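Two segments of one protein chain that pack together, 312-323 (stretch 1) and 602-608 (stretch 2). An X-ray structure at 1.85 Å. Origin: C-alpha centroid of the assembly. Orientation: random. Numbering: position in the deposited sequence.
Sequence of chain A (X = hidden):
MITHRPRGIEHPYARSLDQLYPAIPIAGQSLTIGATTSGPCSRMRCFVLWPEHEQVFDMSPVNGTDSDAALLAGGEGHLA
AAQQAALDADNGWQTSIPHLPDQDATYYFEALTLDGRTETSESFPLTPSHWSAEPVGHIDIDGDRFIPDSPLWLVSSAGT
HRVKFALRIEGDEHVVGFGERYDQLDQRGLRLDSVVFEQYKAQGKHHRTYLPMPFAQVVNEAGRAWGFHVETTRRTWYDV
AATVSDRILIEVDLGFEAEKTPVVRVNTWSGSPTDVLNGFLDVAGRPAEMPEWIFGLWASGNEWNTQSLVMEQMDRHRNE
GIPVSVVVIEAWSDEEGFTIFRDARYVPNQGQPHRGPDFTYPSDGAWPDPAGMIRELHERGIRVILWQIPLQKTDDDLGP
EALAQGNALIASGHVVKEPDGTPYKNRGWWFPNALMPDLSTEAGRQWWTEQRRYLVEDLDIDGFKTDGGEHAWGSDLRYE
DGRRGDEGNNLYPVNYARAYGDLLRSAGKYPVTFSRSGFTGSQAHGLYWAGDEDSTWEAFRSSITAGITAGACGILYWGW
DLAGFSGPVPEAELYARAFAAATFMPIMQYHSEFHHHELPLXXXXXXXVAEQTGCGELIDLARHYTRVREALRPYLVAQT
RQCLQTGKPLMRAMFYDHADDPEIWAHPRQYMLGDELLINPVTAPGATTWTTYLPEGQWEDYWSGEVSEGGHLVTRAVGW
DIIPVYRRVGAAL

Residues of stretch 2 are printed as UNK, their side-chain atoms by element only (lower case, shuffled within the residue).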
# COMPACT_ATOMS: atom_id res chain seq x y z
N GLU A 312 24.05 7.99 -18.06
CA GLU A 312 25.30 7.63 -17.36
C GLU A 312 25.17 6.26 -16.66
O GLU A 312 26.08 5.41 -16.73
CB GLU A 312 25.71 8.72 -16.35
CG GLU A 312 26.85 8.32 -15.39
CD GLU A 312 27.21 9.38 -14.35
OE1 GLU A 312 26.38 10.27 -14.05
OE2 GLU A 312 28.34 9.30 -13.80
N GLN A 313 24.05 6.05 -15.98
CA GLN A 313 23.81 4.81 -15.28
C GLN A 313 23.54 3.63 -16.22
O GLN A 313 24.05 2.54 -15.97
CB GLN A 313 22.69 4.98 -14.27
CG GLN A 313 23.03 6.00 -13.17
CD GLN A 313 24.32 5.72 -12.44
OE1 GLN A 313 24.73 4.56 -12.23
NE2 GLN A 313 25.00 6.79 -12.06
N MET A 314 22.82 3.88 -17.32
CA MET A 314 22.59 2.84 -18.32
C MET A 314 23.92 2.45 -19.00
O MET A 314 24.19 1.27 -19.19
CB MET A 314 21.55 3.26 -19.36
CG MET A 314 20.17 3.59 -18.78
SD MET A 314 19.42 2.22 -17.90
CE MET A 314 19.92 2.55 -16.23
N ASP A 315 24.76 3.44 -19.31
CA ASP A 315 26.09 3.14 -19.88
C ASP A 315 26.94 2.36 -18.85
O ASP A 315 27.67 1.44 -19.22
CB ASP A 315 26.84 4.40 -20.33
CG ASP A 315 26.17 5.11 -21.50
OD1 ASP A 315 25.27 4.54 -22.19
OD2 ASP A 315 26.56 6.28 -21.75
N ARG A 316 26.83 2.69 -17.57
CA ARG A 316 27.60 1.98 -16.55
C ARG A 316 27.15 0.51 -16.43
O ARG A 316 27.99 -0.38 -16.38
CB ARG A 316 27.57 2.70 -15.21
CG ARG A 316 28.52 2.13 -14.16
CD ARG A 316 29.98 2.40 -14.47
NE ARG A 316 30.87 1.88 -13.43
CZ ARG A 316 31.24 2.53 -12.32
NH1 ARG A 316 32.04 1.93 -11.45
NH2 ARG A 316 30.83 3.78 -12.07
N HIS A 317 25.84 0.28 -16.41
CA HIS A 317 25.32 -1.10 -16.46
C HIS A 317 25.95 -1.89 -17.62
O HIS A 317 26.44 -3.00 -17.45
CB HIS A 317 23.80 -1.11 -16.56
CG HIS A 317 23.12 -1.08 -15.23
ND1 HIS A 317 23.05 -2.19 -14.42
CD2 HIS A 317 22.53 -0.07 -14.54
CE1 HIS A 317 22.45 -1.87 -13.29
NE2 HIS A 317 22.10 -0.59 -13.35
N ARG A 318 25.94 -1.30 -18.80
CA ARG A 318 26.48 -1.96 -19.98
C ARG A 318 27.99 -2.20 -19.82
O ARG A 318 28.48 -3.31 -20.08
CB ARG A 318 26.19 -1.09 -21.21
CG ARG A 318 26.85 -1.57 -22.51
CD ARG A 318 27.07 -0.39 -23.45
NE ARG A 318 26.08 -0.36 -24.52
CZ ARG A 318 25.75 0.72 -25.24
NH1 ARG A 318 26.26 1.94 -25.01
NH2 ARG A 318 24.85 0.58 -26.20
N ASN A 319 28.72 -1.18 -19.40
CA ASN A 319 30.18 -1.32 -19.25
C ASN A 319 30.57 -2.29 -18.15
O ASN A 319 31.60 -2.95 -18.26
CB ASN A 319 30.84 0.02 -19.01
CG ASN A 319 30.80 0.89 -20.24
OD1 ASN A 319 30.85 0.40 -21.37
ND2 ASN A 319 30.70 2.18 -20.04
N GLU A 320 29.75 -2.38 -17.11
CA GLU A 320 30.01 -3.34 -16.04
C GLU A 320 29.50 -4.77 -16.34
O GLU A 320 29.75 -5.67 -15.57
CB GLU A 320 29.44 -2.83 -14.70
CG GLU A 320 30.09 -1.55 -14.18
CD GLU A 320 31.52 -1.71 -13.68
OE1 GLU A 320 32.04 -2.84 -13.61
OE2 GLU A 320 32.13 -0.68 -13.32
N GLY A 321 28.79 -4.98 -17.44
CA GLY A 321 28.16 -6.29 -17.71
C GLY A 321 27.09 -6.72 -16.72
O GLY A 321 26.99 -7.90 -16.39
N ILE A 322 26.30 -5.75 -16.24
CA ILE A 322 25.18 -5.99 -15.32
C ILE A 322 23.95 -5.51 -16.09
O ILE A 322 23.63 -4.33 -16.03
CB ILE A 322 25.39 -5.25 -13.96
CG1 ILE A 322 26.64 -5.81 -13.28
CG2 ILE A 322 24.19 -5.44 -13.03
CD1 ILE A 322 27.23 -4.93 -12.20
N PRO A 323 23.33 -6.39 -16.88
CA PRO A 323 22.26 -5.93 -17.75
C PRO A 323 21.01 -5.51 -16.97
O PRO A 323 20.71 -6.07 -15.89
CB PRO A 323 21.95 -7.14 -18.65
CG PRO A 323 22.51 -8.32 -17.90
CD PRO A 323 23.69 -7.81 -17.13
N UNK A 602 23.42 8.64 -2.82
CA UNK A 602 22.67 7.59 -2.14
C UNK A 602 22.09 6.52 -3.07
O UNK A 602 21.33 5.69 -2.63
n UNK A 602 21.82 9.40 2.37
n UNK A 602 19.79 9.92 3.29
c UNK A 602 21.63 8.21 -1.23
c UNK A 602 21.24 9.03 1.09
c UNK A 602 21.09 9.81 3.40
c UNK A 602 22.27 8.68 0.07
n UNK A 602 21.67 10.13 4.55
N UNK A 603 22.49 6.51 -4.35
CA UNK A 603 22.05 5.48 -5.28
C UNK A 603 22.33 4.08 -4.70
O UNK A 603 23.37 3.88 -4.06
o UNK A 603 23.07 7.08 -8.51
o UNK A 603 21.73 7.79 -6.88
c UNK A 603 22.77 5.59 -6.64
c UNK A 603 22.51 6.92 -7.38
N UNK A 604 21.41 3.14 -4.98
CA UNK A 604 21.57 1.73 -4.64
C UNK A 604 22.12 0.92 -5.81
O UNK A 604 21.90 -0.31 -5.92
c UNK A 604 20.25 1.14 -4.14
n UNK A 604 19.29 3.41 1.40
c UNK A 604 20.11 1.18 -2.62
n UNK A 604 19.60 2.59 -0.71
c UNK A 604 19.77 3.57 0.19
n UNK A 604 20.42 4.70 -0.11
c UNK A 604 20.04 2.60 -2.09
N UNK A 605 22.86 1.59 -6.68
CA UNK A 605 23.60 0.91 -7.74
C UNK A 605 24.72 0.08 -7.12
O UNK A 605 25.24 0.43 -6.08
c UNK A 605 24.23 1.89 -8.71
o UNK A 605 25.07 2.81 -7.97
c UNK A 605 23.15 2.67 -9.48
N UNK A 606 25.13 -1.01 -7.78
CA UNK A 606 26.19 -1.83 -7.21
C UNK A 606 27.50 -1.07 -7.01
O UNK A 606 28.17 -1.25 -5.98
c UNK A 606 24.98 -3.10 -8.84
c UNK A 606 26.35 -2.95 -8.25
c UNK A 606 24.44 -1.70 -8.90
N UNK A 607 27.80 -0.18 -7.95
CA UNK A 607 29.01 0.66 -7.91
C UNK A 607 28.99 1.73 -6.82
O UNK A 607 30.01 1.93 -6.15
c UNK A 607 25.51 -0.14 -12.71
c UNK A 607 27.64 2.96 -10.19
c UNK A 607 25.42 1.19 -12.39
c UNK A 607 26.50 -0.97 -12.17
c UNK A 607 28.19 1.71 -10.13
n UNK A 607 26.56 2.95 -11.02
c UNK A 607 27.38 0.88 -10.96
c UNK A 607 26.38 1.69 -11.51
c UNK A 607 29.36 1.28 -9.30
c UNK A 607 27.43 -0.47 -11.31
N UNK A 608 27.86 2.43 -6.64
CA UNK A 608 27.80 3.42 -5.55
C UNK A 608 27.88 2.75 -4.17
O UNK A 608 28.63 3.21 -3.29
c UNK A 608 26.56 4.30 -5.62
n UNK A 608 25.63 5.56 -3.76
c UNK A 608 26.63 5.45 -4.62
o UNK A 608 27.62 6.20 -4.60

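Position 602 carries seven side-chain atoms beyond CA: three carbons in a row, a nitrogen, then a carbon bearing two more nitrogens, and none of them reaches the helix of stretch 1. That unbranched chain ending in a planar three-nitrogen group is arginine. The backbone O of Arg602 accepts a bond from a side chain further along its own stretch.

Position 603 has two carbons, the second carrying two oxygens; one oxygen stays 4.1 Å from Gln313 NE2, too far for a bond. A short carboxylate of this kind is aspartate. Asp603 points toward stretch 1, but its OD2 is satisfied elsewhere in the structure.

At position 604 the pattern of 602 returns: three carbons, a nitrogen, and a carbon with two nitrogens, buried yet out of reach of stretch 1. It is again arginine. Arg604 NH1 donates to Arg602 O at 2.9 Å, tying the loop to itself.

Position 605 shows one carbon that branches to an oxygen and a carbon, and its terminal carbon lies 3.7 Å from Gln313 OE1. Only threonine fits. Thr605 has two roles: CG2 makes that contact, while OG1 accepts from the backbone N of position 608 at 3.1 Å, capping the helix that starts at the next residue.

At position 606, three carbons close a ring onto the backbone nitrogen, and a ring carbon comes 4.4 Å from Ile322 CD1, a loose apolar contact. The closed ring makes it proline. Without an amide hydrogen, Pro606 suits the first turn of a helix, where that hydrogen would have no partner within the helix.

Position 607 has one carbon followed by fused five- and six-membered rings holding eight carbons and one nitrogen. Its nitrogen lies 2.7 Å from Gln313 OE1, and one ring face lies over the aliphatic part of Arg316. This is tryptophan. Trp607 NE1 donates to Gln313 OE1, while its six-membered ring meets the face of His317 edge-on, with planes at 75°.

Position 608 has two carbons, the second carrying one oxygen and one nitrogen, and makes no contact with stretch 1. The amide is assigned as asparagine. Asn608 points sideways; its ND2 donates to Asp603 O at 2.8 Å, bracing the turn that leads into the helix.

The contact works as one large knob in a hole. Trp607 alone loses 151 Å² to the other stretch and sits among Gln313, Arg316, Glu320 and His317. Arg316 covers one face twice over: its CG stands 3.6 Å from the centroid of the six-membered ring of Trp607, and its guanidinium lies flat on the indole, with planes at 22°. Glu320 helps hold that lid, since Arg316 NE donates to Glu320 OE2 at 2.9 Å within a salt bridge. His317 is steadied likewise, its ND1 donating to Ile322 O at 2.7 Å. The design rule is economical: cap the helix that carries the aromatic, fix its polar edge with one hydrogen bond, and brace Arg316 and His317 from their own side.

Stretch 2, residues 602-608: RDRTPWN
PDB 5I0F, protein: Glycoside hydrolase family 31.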